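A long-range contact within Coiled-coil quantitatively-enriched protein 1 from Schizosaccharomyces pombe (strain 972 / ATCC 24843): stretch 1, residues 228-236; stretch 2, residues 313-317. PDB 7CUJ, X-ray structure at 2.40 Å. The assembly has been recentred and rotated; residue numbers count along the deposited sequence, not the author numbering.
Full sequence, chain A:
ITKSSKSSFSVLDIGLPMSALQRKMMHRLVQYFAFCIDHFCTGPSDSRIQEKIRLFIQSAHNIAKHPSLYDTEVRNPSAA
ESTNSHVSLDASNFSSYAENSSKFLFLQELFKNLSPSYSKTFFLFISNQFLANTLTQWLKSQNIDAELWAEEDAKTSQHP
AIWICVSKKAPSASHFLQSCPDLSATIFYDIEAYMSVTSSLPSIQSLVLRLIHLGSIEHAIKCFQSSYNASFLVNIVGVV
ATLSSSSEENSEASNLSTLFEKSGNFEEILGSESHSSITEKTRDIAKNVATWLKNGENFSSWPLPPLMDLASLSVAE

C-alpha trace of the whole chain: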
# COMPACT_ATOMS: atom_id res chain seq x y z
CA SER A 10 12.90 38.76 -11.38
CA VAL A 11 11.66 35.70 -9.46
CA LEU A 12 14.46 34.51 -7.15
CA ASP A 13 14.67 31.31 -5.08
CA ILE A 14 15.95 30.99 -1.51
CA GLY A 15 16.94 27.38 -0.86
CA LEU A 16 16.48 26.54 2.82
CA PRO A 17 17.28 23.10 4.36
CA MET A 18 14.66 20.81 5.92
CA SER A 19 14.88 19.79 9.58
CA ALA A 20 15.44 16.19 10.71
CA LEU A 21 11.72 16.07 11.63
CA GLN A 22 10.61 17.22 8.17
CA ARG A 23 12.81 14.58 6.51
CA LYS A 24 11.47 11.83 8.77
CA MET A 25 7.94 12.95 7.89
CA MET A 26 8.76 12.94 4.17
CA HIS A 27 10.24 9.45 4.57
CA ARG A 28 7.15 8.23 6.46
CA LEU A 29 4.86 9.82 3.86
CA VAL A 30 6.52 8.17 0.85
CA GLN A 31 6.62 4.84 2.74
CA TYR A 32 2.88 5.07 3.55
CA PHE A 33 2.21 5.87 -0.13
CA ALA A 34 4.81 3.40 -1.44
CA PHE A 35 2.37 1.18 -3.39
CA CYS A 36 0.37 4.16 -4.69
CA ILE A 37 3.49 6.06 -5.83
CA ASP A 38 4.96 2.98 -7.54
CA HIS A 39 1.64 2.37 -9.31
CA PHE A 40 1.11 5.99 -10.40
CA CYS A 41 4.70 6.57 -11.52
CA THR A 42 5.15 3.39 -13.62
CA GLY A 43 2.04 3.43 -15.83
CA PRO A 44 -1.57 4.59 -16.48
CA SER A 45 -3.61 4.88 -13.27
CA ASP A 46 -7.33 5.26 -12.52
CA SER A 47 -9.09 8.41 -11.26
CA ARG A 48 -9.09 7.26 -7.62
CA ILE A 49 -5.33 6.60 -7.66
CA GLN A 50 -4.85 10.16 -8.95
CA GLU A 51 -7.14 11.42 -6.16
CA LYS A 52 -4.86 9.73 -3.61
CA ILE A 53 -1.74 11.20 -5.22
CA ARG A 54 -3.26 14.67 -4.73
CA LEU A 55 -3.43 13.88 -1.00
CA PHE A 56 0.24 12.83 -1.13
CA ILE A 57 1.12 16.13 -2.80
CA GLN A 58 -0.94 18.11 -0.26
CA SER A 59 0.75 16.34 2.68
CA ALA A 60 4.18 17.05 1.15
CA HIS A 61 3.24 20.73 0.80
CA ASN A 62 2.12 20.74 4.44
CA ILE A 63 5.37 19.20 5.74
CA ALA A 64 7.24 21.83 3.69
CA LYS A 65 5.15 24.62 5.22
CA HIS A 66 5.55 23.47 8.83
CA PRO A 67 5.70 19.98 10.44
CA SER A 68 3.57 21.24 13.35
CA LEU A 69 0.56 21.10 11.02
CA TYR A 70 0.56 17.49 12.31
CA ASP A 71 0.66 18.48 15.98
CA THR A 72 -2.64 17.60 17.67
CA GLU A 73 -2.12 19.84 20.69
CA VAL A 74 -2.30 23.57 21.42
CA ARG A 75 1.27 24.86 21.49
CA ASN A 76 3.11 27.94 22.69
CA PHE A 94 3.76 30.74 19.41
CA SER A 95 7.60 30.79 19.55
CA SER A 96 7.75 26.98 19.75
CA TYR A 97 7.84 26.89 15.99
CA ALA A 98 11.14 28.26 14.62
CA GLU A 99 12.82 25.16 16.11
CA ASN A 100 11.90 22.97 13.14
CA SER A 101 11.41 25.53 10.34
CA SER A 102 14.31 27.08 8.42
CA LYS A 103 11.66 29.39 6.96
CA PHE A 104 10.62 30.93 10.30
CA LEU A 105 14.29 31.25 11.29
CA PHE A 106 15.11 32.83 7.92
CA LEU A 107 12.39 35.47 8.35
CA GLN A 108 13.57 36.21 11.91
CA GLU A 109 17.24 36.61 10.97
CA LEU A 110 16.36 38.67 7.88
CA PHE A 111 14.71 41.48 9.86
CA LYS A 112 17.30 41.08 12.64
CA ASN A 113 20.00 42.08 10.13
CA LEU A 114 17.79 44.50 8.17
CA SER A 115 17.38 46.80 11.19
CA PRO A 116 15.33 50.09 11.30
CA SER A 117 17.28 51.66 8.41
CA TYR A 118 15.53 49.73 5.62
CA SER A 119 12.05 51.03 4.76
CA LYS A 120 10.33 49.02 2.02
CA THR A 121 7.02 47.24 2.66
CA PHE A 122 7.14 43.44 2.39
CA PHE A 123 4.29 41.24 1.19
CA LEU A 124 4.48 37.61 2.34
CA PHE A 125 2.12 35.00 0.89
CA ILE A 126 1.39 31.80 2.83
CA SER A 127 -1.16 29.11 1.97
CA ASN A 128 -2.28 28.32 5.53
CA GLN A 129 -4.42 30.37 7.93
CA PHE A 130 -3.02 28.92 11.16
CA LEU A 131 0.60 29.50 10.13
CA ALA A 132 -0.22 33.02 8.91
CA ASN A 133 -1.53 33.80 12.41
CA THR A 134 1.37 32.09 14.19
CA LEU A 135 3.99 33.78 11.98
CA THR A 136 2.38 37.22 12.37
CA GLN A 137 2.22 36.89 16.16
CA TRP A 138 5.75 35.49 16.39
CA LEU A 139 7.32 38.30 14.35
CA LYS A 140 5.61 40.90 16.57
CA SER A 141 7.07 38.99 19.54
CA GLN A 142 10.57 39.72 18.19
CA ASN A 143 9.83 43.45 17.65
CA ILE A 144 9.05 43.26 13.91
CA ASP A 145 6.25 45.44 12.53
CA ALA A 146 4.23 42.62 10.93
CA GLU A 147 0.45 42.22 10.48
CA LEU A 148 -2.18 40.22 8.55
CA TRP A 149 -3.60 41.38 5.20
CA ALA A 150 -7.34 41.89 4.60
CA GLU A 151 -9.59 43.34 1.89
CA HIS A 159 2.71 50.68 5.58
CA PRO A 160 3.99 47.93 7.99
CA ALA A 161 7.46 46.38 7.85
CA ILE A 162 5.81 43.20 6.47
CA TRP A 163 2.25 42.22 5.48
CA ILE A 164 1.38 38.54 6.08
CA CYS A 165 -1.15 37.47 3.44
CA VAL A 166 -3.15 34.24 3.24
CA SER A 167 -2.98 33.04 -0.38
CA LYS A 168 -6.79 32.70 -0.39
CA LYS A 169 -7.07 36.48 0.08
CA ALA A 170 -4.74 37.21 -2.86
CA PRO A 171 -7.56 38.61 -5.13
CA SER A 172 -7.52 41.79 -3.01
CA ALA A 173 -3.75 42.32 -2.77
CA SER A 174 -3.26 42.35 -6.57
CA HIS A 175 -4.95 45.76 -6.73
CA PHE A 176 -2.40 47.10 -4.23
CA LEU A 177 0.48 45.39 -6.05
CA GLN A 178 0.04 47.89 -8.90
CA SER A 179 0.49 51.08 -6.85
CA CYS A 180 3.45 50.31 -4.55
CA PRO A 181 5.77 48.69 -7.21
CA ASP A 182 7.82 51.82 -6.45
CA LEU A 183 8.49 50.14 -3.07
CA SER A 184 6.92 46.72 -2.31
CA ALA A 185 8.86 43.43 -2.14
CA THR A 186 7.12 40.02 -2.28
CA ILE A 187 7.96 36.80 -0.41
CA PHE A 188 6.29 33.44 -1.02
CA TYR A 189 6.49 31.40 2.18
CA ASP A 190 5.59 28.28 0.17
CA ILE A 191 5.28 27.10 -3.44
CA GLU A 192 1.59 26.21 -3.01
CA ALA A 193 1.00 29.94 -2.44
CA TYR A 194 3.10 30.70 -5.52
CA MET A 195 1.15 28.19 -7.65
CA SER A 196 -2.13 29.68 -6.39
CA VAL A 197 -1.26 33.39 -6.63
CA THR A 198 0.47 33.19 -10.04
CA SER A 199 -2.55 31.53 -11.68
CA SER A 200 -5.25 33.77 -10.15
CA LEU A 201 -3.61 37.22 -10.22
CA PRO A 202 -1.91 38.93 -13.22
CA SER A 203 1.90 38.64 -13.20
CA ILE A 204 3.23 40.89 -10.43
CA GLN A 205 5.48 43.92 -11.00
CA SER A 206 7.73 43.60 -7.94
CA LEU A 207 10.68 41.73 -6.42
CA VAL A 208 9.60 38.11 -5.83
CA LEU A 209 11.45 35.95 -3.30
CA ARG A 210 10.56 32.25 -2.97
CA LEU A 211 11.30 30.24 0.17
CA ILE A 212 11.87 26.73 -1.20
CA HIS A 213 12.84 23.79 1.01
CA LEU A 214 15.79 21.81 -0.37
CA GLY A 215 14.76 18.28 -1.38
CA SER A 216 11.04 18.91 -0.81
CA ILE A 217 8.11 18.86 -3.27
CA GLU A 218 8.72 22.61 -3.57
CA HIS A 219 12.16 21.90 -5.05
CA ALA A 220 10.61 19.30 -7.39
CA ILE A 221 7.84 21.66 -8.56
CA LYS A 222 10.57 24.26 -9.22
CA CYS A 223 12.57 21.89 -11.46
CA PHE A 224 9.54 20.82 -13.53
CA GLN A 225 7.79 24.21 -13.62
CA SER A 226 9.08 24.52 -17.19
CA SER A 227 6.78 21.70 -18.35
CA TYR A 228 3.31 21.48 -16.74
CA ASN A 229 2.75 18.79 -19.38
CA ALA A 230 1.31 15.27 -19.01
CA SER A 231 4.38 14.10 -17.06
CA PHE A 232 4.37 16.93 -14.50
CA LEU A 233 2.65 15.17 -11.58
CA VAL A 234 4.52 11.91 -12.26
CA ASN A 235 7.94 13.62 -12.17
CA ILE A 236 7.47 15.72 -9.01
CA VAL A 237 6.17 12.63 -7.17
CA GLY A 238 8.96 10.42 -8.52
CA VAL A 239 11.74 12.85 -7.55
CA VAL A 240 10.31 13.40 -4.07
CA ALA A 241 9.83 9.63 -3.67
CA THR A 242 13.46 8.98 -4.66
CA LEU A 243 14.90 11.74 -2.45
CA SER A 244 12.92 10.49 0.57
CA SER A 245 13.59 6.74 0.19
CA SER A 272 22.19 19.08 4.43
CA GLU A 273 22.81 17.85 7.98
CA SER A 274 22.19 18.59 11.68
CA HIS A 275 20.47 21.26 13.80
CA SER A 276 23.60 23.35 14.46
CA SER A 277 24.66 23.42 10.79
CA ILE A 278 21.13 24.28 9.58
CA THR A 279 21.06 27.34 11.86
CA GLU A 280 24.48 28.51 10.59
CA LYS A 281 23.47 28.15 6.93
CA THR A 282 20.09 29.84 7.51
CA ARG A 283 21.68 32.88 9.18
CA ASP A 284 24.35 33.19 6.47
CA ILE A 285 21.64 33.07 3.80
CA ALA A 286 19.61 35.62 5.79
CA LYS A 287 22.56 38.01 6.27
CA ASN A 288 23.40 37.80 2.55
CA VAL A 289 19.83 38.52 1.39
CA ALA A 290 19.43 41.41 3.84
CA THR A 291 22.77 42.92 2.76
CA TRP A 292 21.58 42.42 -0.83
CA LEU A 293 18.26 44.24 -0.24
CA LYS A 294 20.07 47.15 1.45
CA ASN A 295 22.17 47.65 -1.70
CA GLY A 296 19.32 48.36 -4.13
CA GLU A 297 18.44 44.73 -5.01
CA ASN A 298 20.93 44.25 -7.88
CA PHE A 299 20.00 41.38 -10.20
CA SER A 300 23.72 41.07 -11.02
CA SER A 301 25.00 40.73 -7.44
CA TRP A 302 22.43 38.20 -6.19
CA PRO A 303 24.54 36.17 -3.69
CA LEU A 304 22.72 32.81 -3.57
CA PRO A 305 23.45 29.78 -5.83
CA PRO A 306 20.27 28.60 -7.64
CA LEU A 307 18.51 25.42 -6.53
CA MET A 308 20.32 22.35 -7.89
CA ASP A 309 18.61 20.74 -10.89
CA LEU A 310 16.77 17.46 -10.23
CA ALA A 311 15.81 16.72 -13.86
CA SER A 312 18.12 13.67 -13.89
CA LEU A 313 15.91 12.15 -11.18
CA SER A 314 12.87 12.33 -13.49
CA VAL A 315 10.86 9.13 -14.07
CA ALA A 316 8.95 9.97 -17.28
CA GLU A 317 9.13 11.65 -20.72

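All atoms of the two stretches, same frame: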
# COMPACT_ATOMS: atom_id res chain seq x y z
N TYR A 228 4.74 21.54 -17.01
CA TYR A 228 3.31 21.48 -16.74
C TYR A 228 2.59 20.66 -17.81
O TYR A 228 1.42 20.90 -18.11
CB TYR A 228 2.68 22.87 -16.58
CG TYR A 228 3.02 23.60 -15.31
CD1 TYR A 228 2.70 23.07 -14.07
CD2 TYR A 228 3.63 24.84 -15.34
CE1 TYR A 228 3.00 23.74 -12.89
CE2 TYR A 228 3.94 25.53 -14.18
CZ TYR A 228 3.63 24.98 -12.95
OH TYR A 228 3.93 25.65 -11.81
N ASN A 229 3.30 19.66 -18.36
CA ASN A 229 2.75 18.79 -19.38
C ASN A 229 2.12 17.57 -18.71
O ASN A 229 1.81 17.61 -17.52
CB ASN A 229 3.79 18.44 -20.45
CG ASN A 229 5.05 17.81 -19.89
OD1 ASN A 229 5.01 17.12 -18.87
ND2 ASN A 229 6.17 18.03 -20.55
N ALA A 230 1.96 16.48 -19.48
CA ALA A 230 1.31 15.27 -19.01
C ALA A 230 2.15 14.57 -17.94
O ALA A 230 1.60 13.83 -17.12
CB ALA A 230 1.03 14.36 -20.18
N SER A 231 3.47 14.82 -17.92
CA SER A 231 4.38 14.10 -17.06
C SER A 231 4.75 14.91 -15.82
O SER A 231 5.68 14.54 -15.09
CB SER A 231 5.61 13.66 -17.82
OG SER A 231 6.44 14.78 -18.13
N PHE A 232 4.02 16.00 -15.57
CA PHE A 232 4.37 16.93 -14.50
C PHE A 232 4.17 16.30 -13.13
O PHE A 232 5.09 16.30 -12.31
CB PHE A 232 3.60 18.26 -14.64
CG PHE A 232 3.82 19.21 -13.49
CD1 PHE A 232 5.06 19.82 -13.30
CD2 PHE A 232 2.81 19.47 -12.58
CE1 PHE A 232 5.27 20.68 -12.24
CE2 PHE A 232 3.02 20.33 -11.51
CZ PHE A 232 4.25 20.94 -11.34
N LEU A 233 2.97 15.77 -12.87
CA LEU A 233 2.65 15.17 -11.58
C LEU A 233 3.56 13.97 -11.33
O LEU A 233 4.10 13.82 -10.24
CB LEU A 233 1.17 14.76 -11.55
CG LEU A 233 0.16 15.91 -11.53
CD1 LEU A 233 -1.26 15.38 -11.47
CD2 LEU A 233 0.42 16.85 -10.36
N VAL A 234 3.75 13.15 -12.37
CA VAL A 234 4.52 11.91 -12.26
C VAL A 234 5.95 12.23 -11.82
O VAL A 234 6.48 11.55 -10.94
CB VAL A 234 4.44 11.10 -13.57
CG1 VAL A 234 5.56 10.07 -13.69
CG2 VAL A 234 3.09 10.42 -13.73
N ASN A 235 6.54 13.28 -12.39
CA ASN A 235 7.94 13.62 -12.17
C ASN A 235 8.17 14.17 -10.77
O ASN A 235 9.13 13.77 -10.11
CB ASN A 235 8.50 14.52 -13.28
CG ASN A 235 8.77 13.76 -14.56
OD1 ASN A 235 9.28 12.64 -14.53
ND2 ASN A 235 8.44 14.37 -15.69
N ILE A 236 7.30 15.09 -10.31
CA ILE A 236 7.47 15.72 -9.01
C ILE A 236 7.26 14.69 -7.89
O ILE A 236 7.89 14.80 -6.84
CB ILE A 236 6.59 16.98 -8.82
CG1 ILE A 236 5.10 16.67 -8.78
CG2 ILE A 236 6.93 18.04 -9.87
CD1 ILE A 236 4.22 17.84 -8.39
N LEU A 313 16.67 13.05 -12.03
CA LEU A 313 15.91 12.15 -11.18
C LEU A 313 14.48 12.02 -11.68
O LEU A 313 13.62 11.51 -10.95
CB LEU A 313 15.92 12.69 -9.74
CG LEU A 313 17.23 12.60 -8.96
CD1 LEU A 313 17.04 13.12 -7.54
CD2 LEU A 313 17.76 11.17 -8.93
N SER A 314 14.20 12.46 -12.91
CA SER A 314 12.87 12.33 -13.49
C SER A 314 12.57 10.86 -13.78
O SER A 314 13.49 10.06 -13.94
CB SER A 314 12.70 13.18 -14.72
OG SER A 314 13.38 12.60 -15.82
N VAL A 315 11.27 10.51 -13.87
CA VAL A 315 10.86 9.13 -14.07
C VAL A 315 10.11 8.96 -15.39
O VAL A 315 9.84 7.83 -15.79
CB VAL A 315 10.05 8.57 -12.89
CG1 VAL A 315 10.86 8.49 -11.60
CG2 VAL A 315 8.75 9.33 -12.66
N ALA A 316 9.77 10.06 -16.08
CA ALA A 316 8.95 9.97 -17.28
C ALA A 316 9.33 11.03 -18.31
O ALA A 316 10.01 12.01 -17.99
CB ALA A 316 7.49 10.04 -16.92
N GLU A 317 8.87 10.81 -19.56
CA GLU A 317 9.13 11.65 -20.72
C GLU A 317 10.63 11.65 -21.04
O GLU A 317 10.99 11.04 -22.06
CB GLU A 317 8.58 13.07 -20.53
CG GLU A 317 8.33 13.81 -21.83
CD GLU A 317 7.83 15.24 -21.70
OE1 GLU A 317 8.61 16.09 -21.22
OE2 GLU A 317 6.67 15.49 -22.07

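How do the two backbones meet? Stretch 1 enters the contact through a type I beta turn from Asn229 to Phe232, whose closing bond, from Phe232 N to Asn229 O at 3.4 Å, is weak. Helix follows directly, with Ser231 at the N-cap position and the bond from Asn235 N to Ser231 O, 3.1 Å, marking the first full helical step. Stretch 2 has no regular helix or strand; it runs past this helix start as an irregular segment at the very end of the chain. The CA atoms of Asn235 and Ser314 lie 5.3 Å apart, and those of Ser231 and Ala316 6.2 Å apart, so the residue numbers rise along one stretch as they fall along the other.

What holds an irregular segment against a helix? The amide of Asn235 does much of this work. Its CA-to-CB bond points sideways, yet with chi1 in the m well the end of the side chain comes nearer to stretch 2. There Asn235 OD1 accepts two backbone hydrogen bonds, from Val315 N at 3.0 Å and from Ala316 N, also at 3.0 Å. One carbonyl oxygen thus satisfies two successive NH groups that have no strand or helix partner in their own stretch. The same oxygen, Asn235 OD1, lies 3.5 Å from Ser314 CB, in the residue just before the two bonded amides.

Where does apolar packing contribute? Val234 points toward stretch 2, and its CG1 touches Val315 CG2 at 3.4 Å and Ala316 CB at 3.8 Å. This small hydrophobic patch lies beside the polar anchor at Asn235, and all three of its residues are buried. Ser231 extends the packing, with its CB 4.2 Å from Ala316 CB.

How is the end of the chain engaged? Asn229, partly exposed, and Glu317, exposed, each have a CA-to-CB bond directed toward the other stretch. Asn229 ND2 donates a weak hydrogen bond to Glu317 OE1 at 3.2 Å, with an angle of 133° at the hydrogen; Glu317 OE2 is nearer to Asn229 ND2, at 3.0 Å, but the angle is too poor for a bond. The other end of the Asn229 amide is occupied within its own stretch: Asn229 OD1 accepts from Ser231 N at 2.9 Å and from Ser231 OG at 2.8 Å. Both bonds lie inside the turn and link its first residue to its third, while Ser231 OG also packs against Glu317 CB at 3.6 Å.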